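Local coordinates for calcium uptake protein 3, mitochondrial (Homo sapiens, PDB 6AGI) that senses calcium through its EF-hands and, as a disulfide-linked heterodimer with MICU1, regulates calcium uptake through the mitochondrial calcium uniporter, at residues 107-111 / 225-231; 61-65 / 208-212. One frame throughout, in Å; residues are numbered along the deposited sequence.

Contact 1. Residues 107-111 / 225-231; sequences FRIAF and LNFEDFY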
# COMPACT_ATOMS: atom_id res chain seq x y z
N PHE B 107 9.40 -9.28 -1.07
CA PHE B 107 9.96 -10.63 -0.98
C PHE B 107 10.65 -10.78 0.36
O PHE B 107 10.59 -11.85 1.00
CB PHE B 107 10.96 -10.92 -2.11
CG PHE B 107 10.41 -10.81 -3.51
CD1 PHE B 107 9.05 -10.62 -3.77
CD2 PHE B 107 11.30 -10.81 -4.59
CE1 PHE B 107 8.57 -10.50 -5.08
CE2 PHE B 107 10.83 -10.68 -5.91
CZ PHE B 107 9.47 -10.52 -6.16
N ARG B 108 11.29 -9.70 0.82
CA ARG B 108 11.93 -9.72 2.13
C ARG B 108 10.89 -9.73 3.23
O ARG B 108 11.05 -10.48 4.22
CB ARG B 108 12.84 -8.52 2.29
CG ARG B 108 13.60 -8.52 3.56
CD ARG B 108 14.39 -7.23 3.68
NE ARG B 108 15.17 -6.91 2.47
CZ ARG B 108 16.47 -7.17 2.29
NH1 ARG B 108 17.18 -7.76 3.25
NH2 ARG B 108 17.06 -6.83 1.15
N ILE B 109 9.81 -8.94 3.10
CA ILE B 109 8.77 -9.05 4.13
C ILE B 109 8.25 -10.49 4.20
O ILE B 109 8.00 -11.02 5.29
CB ILE B 109 7.63 -8.04 3.87
CG1 ILE B 109 8.09 -6.62 4.15
CG2 ILE B 109 6.41 -8.32 4.77
CD1 ILE B 109 7.23 -5.55 3.41
N ALA B 110 8.11 -11.16 3.06
CA ALA B 110 7.59 -12.52 3.03
C ALA B 110 8.55 -13.51 3.68
O ALA B 110 8.15 -14.29 4.56
CB ALA B 110 7.29 -12.91 1.58
N PHE B 111 9.82 -13.49 3.25
CA PHE B 111 10.86 -14.31 3.87
C PHE B 111 10.87 -14.16 5.39
O PHE B 111 10.90 -15.17 6.13
CB PHE B 111 12.23 -13.94 3.30
CG PHE B 111 13.34 -14.79 3.82
CD1 PHE B 111 13.61 -16.02 3.27
CD2 PHE B 111 14.10 -14.36 4.90
CE1 PHE B 111 14.62 -16.83 3.77
CE2 PHE B 111 15.12 -15.16 5.41
CZ PHE B 111 15.38 -16.40 4.84
N LEU B 225 16.37 -22.85 2.93
CA LEU B 225 16.22 -21.75 1.98
C LEU B 225 16.70 -20.45 2.61
O LEU B 225 16.16 -20.02 3.64
CB LEU B 225 14.76 -21.60 1.56
CG LEU B 225 14.22 -22.33 0.35
CD1 LEU B 225 12.79 -21.82 0.13
CD2 LEU B 225 15.08 -22.04 -0.86
N ASN B 226 17.70 -19.81 1.99
CA ASN B 226 18.13 -18.49 2.44
C ASN B 226 17.33 -17.42 1.69
O ASN B 226 16.55 -17.71 0.78
CB ASN B 226 19.64 -18.32 2.22
CG ASN B 226 20.02 -18.29 0.73
OD1 ASN B 226 19.20 -18.56 -0.15
ND2 ASN B 226 21.28 -18.00 0.46
N PHE B 227 17.54 -16.15 2.06
CA PHE B 227 16.79 -15.07 1.43
C PHE B 227 17.08 -14.98 -0.07
O PHE B 227 16.19 -14.64 -0.87
CB PHE B 227 17.13 -13.74 2.08
CG PHE B 227 16.45 -12.59 1.43
CD1 PHE B 227 15.09 -12.64 1.13
CD2 PHE B 227 17.19 -11.47 1.07
CE1 PHE B 227 14.47 -11.56 0.49
CE2 PHE B 227 16.59 -10.39 0.43
CZ PHE B 227 15.23 -10.43 0.15
N GLU B 228 18.31 -15.25 -0.47
CA GLU B 228 18.68 -15.04 -1.87
C GLU B 228 17.94 -16.01 -2.79
O GLU B 228 17.40 -15.60 -3.83
CB GLU B 228 20.20 -15.11 -1.99
CG GLU B 228 20.92 -13.92 -1.29
CD GLU B 228 21.21 -14.11 0.24
OE1 GLU B 228 21.29 -15.26 0.72
OE2 GLU B 228 21.37 -13.08 0.95
N ASP B 229 17.83 -17.29 -2.41
CA ASP B 229 17.06 -18.21 -3.26
C ASP B 229 15.58 -17.87 -3.29
O ASP B 229 14.95 -17.93 -4.35
CB ASP B 229 17.22 -19.67 -2.81
CG ASP B 229 18.66 -20.09 -2.63
OD1 ASP B 229 19.46 -19.83 -3.56
OD2 ASP B 229 18.98 -20.77 -1.63
N PHE B 230 15.02 -17.48 -2.15
CA PHE B 230 13.62 -17.08 -2.05
C PHE B 230 13.33 -15.92 -3.00
O PHE B 230 12.38 -15.96 -3.80
CB PHE B 230 13.38 -16.69 -0.60
CG PHE B 230 11.96 -16.74 -0.13
CD1 PHE B 230 11.35 -17.96 0.13
CD2 PHE B 230 11.28 -15.56 0.18
CE1 PHE B 230 10.04 -18.01 0.61
CE2 PHE B 230 10.00 -15.60 0.66
CZ PHE B 230 9.37 -16.83 0.88
N TYR B 231 14.15 -14.87 -2.92
CA TYR B 231 14.05 -13.74 -3.83
C TYR B 231 14.13 -14.21 -5.27
O TYR B 231 13.39 -13.72 -6.13
CB TYR B 231 15.18 -12.74 -3.54
CG TYR B 231 15.09 -11.44 -4.31
CD1 TYR B 231 15.41 -11.38 -5.65
CD2 TYR B 231 14.74 -10.27 -3.67
CE1 TYR B 231 15.33 -10.18 -6.35
CE2 TYR B 231 14.66 -9.06 -4.36
CZ TYR B 231 14.97 -9.04 -5.71
OH TYR B 231 14.90 -7.87 -6.42
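The helix that enters the calcium loop of EF-hand 1 meets the start of helix 227-250 through an aromatic cluster of F111, F227 and F230. F111 is the wedge: with CG anti to the backbone N (chi1 -177°), its ring reaches across to the first turn of the partner helix. CB of F227 stands over one face of that ring, 4.0 Å from the centroid and 5° off the normal, a CH-pi contact. At its rim the same ring turns an edge toward the face of F230, an edge-to-face pair with centroids 5.5 Å apart. The F230 ring in turn offers its own edge to CB of A110 and to the backbone carbonyl O of F107.

F227 lies obliquely to F111, and its CD1 rests 3.8 Å from F111 CB. The far end of the F227 ring abuts R108, its CE1 3.5 Å from R108 CA. Here R108 bends at chi3 and brings one face of its guanidinium over CE2 of F227, the two planes 49° apart, so this is not a parallel stack. One turn after F227, Y231 presents its ring face to the edge of F107, CD2 of F107 lying 3.6 Å from CD2 of Y231. The first turn of helix 227-250, which carries F227 and F230, is capped by N226, whose OD1 accepts from D229 N at 2.9 Å.

Around this crossing, L225 is hydrogen-bonded through its backbone to V122 of the calcium loop, a link reminiscent of the pairing between the loops of coupled EF-hands. F107 also reaches M234 and Q238 along helix 227-250, while I109, on another side of helix 104-114, packs on A312 of the second subunit.

Contact 2. Residues 61-65 / 208-212; sequences LNQML and TDTTL
L65 reaches from helix 58-66 with its two methyl branches set against successive peptide groups of residues 209-211. CD1 lies 3.4 Å from the carbonyl O of D209 and also touches CB of that residue, at 3.7 Å. CD2 takes the other direction, meeting the carbonyl carbon C of T210 at 3.7 Å and the hydroxyl OG1 of T211 at 3.4 Å. The branch point is put there by a first torsion that leaves CG anti to the carbonyl carbon (chi1 -65°), and the leucine crosses the T211 side chain at a slant. Much of the L65 contact is apolar carbon against backbone and hydroxyl oxygen, held by packing rather than by hydrogen bonds.

L65 thus packs beside the N-terminal end of helix 211-217. T210 is the N-cap, its OG1 weakly capping L213 N while also hydrogen-bonding to OE1 of E92 on helix 90-101. T211 OG1 has its own partner in the backbone N of V87, so the hydroxyl is already engaged where L65 CD2 rests against it. An alanine at L65 would lose both methyl branches and is likely to open a gap over the D209-T211 peptides, leaving the T211 side chain without its apolar neighbour from helix 58-66.

One turn earlier, L61 holds CG anti to the backbone N (chi1 -166°) and brings CD1 beside T208 CG2, methyl to methyl at 4.2 Å, while its CD2 approaches D209 O at a similar range. Next to L61 in sequence, the N62 side chain lies near D209, crossing it at about a right angle. The D209 carboxylate makes a long, weak ion pair with K124, the residue that begins helix 124-138.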
# COMPACT_ATOMS: atom_id res chain seq x y z
N LEU B 61 2.77 -40.62 -8.22
CA LEU B 61 3.03 -39.20 -7.96
C LEU B 61 4.49 -38.99 -7.57
O LEU B 61 5.14 -38.04 -8.01
CB LEU B 61 2.11 -38.68 -6.86
CG LEU B 61 1.95 -37.16 -6.62
CD1 LEU B 61 0.87 -36.88 -5.56
CD2 LEU B 61 3.22 -36.40 -6.27
N ASN B 62 5.03 -39.86 -6.71
CA ASN B 62 6.38 -39.59 -6.27
C ASN B 62 7.43 -39.93 -7.33
O ASN B 62 8.53 -39.37 -7.28
CB ASN B 62 6.65 -40.28 -4.94
CG ASN B 62 6.36 -39.34 -3.76
OD1 ASN B 62 5.35 -39.49 -3.07
ND2 ASN B 62 7.23 -38.35 -3.55
N GLN B 63 7.09 -40.76 -8.32
CA GLN B 63 7.94 -40.82 -9.50
C GLN B 63 7.83 -39.53 -10.32
O GLN B 63 8.84 -39.03 -10.83
CB GLN B 63 7.60 -42.04 -10.37
CG GLN B 63 8.79 -42.56 -11.20
CD GLN B 63 8.86 -41.97 -12.61
OE1 GLN B 63 7.85 -41.88 -13.31
NE2 GLN B 63 10.06 -41.57 -13.03
N MET B 64 6.62 -38.97 -10.43
CA MET B 64 6.46 -37.67 -11.10
C MET B 64 7.36 -36.61 -10.48
O MET B 64 7.99 -35.82 -11.20
CB MET B 64 5.00 -37.23 -11.00
CG MET B 64 4.64 -35.81 -11.45
SD MET B 64 2.92 -35.77 -12.05
CE MET B 64 3.02 -36.78 -13.52
N LEU B 65 7.51 -36.62 -9.15
CA LEU B 65 8.35 -35.65 -8.45
C LEU B 65 9.83 -35.97 -8.45
O LEU B 65 10.65 -35.05 -8.36
CB LEU B 65 7.91 -35.51 -6.99
CG LEU B 65 6.54 -34.94 -6.64
CD1 LEU B 65 6.20 -35.00 -5.14
CD2 LEU B 65 6.48 -33.53 -7.21
N THR B 208 1.66 -34.93 1.94
CA THR B 208 2.01 -35.25 0.56
C THR B 208 3.04 -34.28 -0.01
O THR B 208 2.83 -33.06 -0.02
CB THR B 208 0.75 -35.25 -0.31
OG1 THR B 208 0.02 -36.45 -0.09
CG2 THR B 208 1.11 -35.14 -1.77
N ASP B 209 4.14 -34.82 -0.52
CA ASP B 209 5.18 -33.98 -1.11
C ASP B 209 4.65 -33.33 -2.38
O ASP B 209 3.75 -33.84 -3.04
CB ASP B 209 6.42 -34.81 -1.44
CG ASP B 209 7.42 -34.87 -0.31
OD1 ASP B 209 7.07 -34.42 0.81
OD2 ASP B 209 8.52 -35.41 -0.52
N THR B 210 5.20 -32.17 -2.71
CA THR B 210 4.74 -31.40 -3.85
C THR B 210 5.97 -30.91 -4.60
O THR B 210 7.11 -31.12 -4.16
CB THR B 210 3.85 -30.21 -3.46
OG1 THR B 210 4.55 -29.36 -2.53
CG2 THR B 210 2.52 -30.66 -2.86
N THR B 211 5.74 -30.29 -5.76
CA THR B 211 6.86 -29.79 -6.55
C THR B 211 7.61 -28.68 -5.83
O THR B 211 8.84 -28.70 -5.77
CB THR B 211 6.39 -29.35 -7.94
OG1 THR B 211 6.24 -30.51 -8.77
CG2 THR B 211 7.34 -28.31 -8.58
N LEU B 212 6.89 -27.71 -5.25
CA LEU B 212 7.61 -26.64 -4.56
C LEU B 212 8.30 -27.17 -3.31
O LEU B 212 9.39 -26.70 -2.95
CB LEU B 212 6.68 -25.48 -4.23
CG LEU B 212 6.41 -24.65 -5.48
CD1 LEU B 212 5.55 -23.45 -5.15
CD2 LEU B 212 7.73 -24.23 -6.18

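In the fold
Along the chain the segments alternate: 61-65 of contact 2, 107-111 of contact 1, then 208-212 and 225-231. Their centres lie 23 Å apart and their nearest atoms about 7 Å, so the contacts do not touch. They are joined by sequence: helix 211-217, whose start belongs to contact 2, is followed in the chain by helix 227-250, whose start belongs to contact 1. The stretch from residue 208 to 231 is packed at its start against helix 58-66 and at its end against the entering helix of EF-hand 1. Contact 1 borders a calcium loop, whereas contact 2 is structural packing away from the annotated sites.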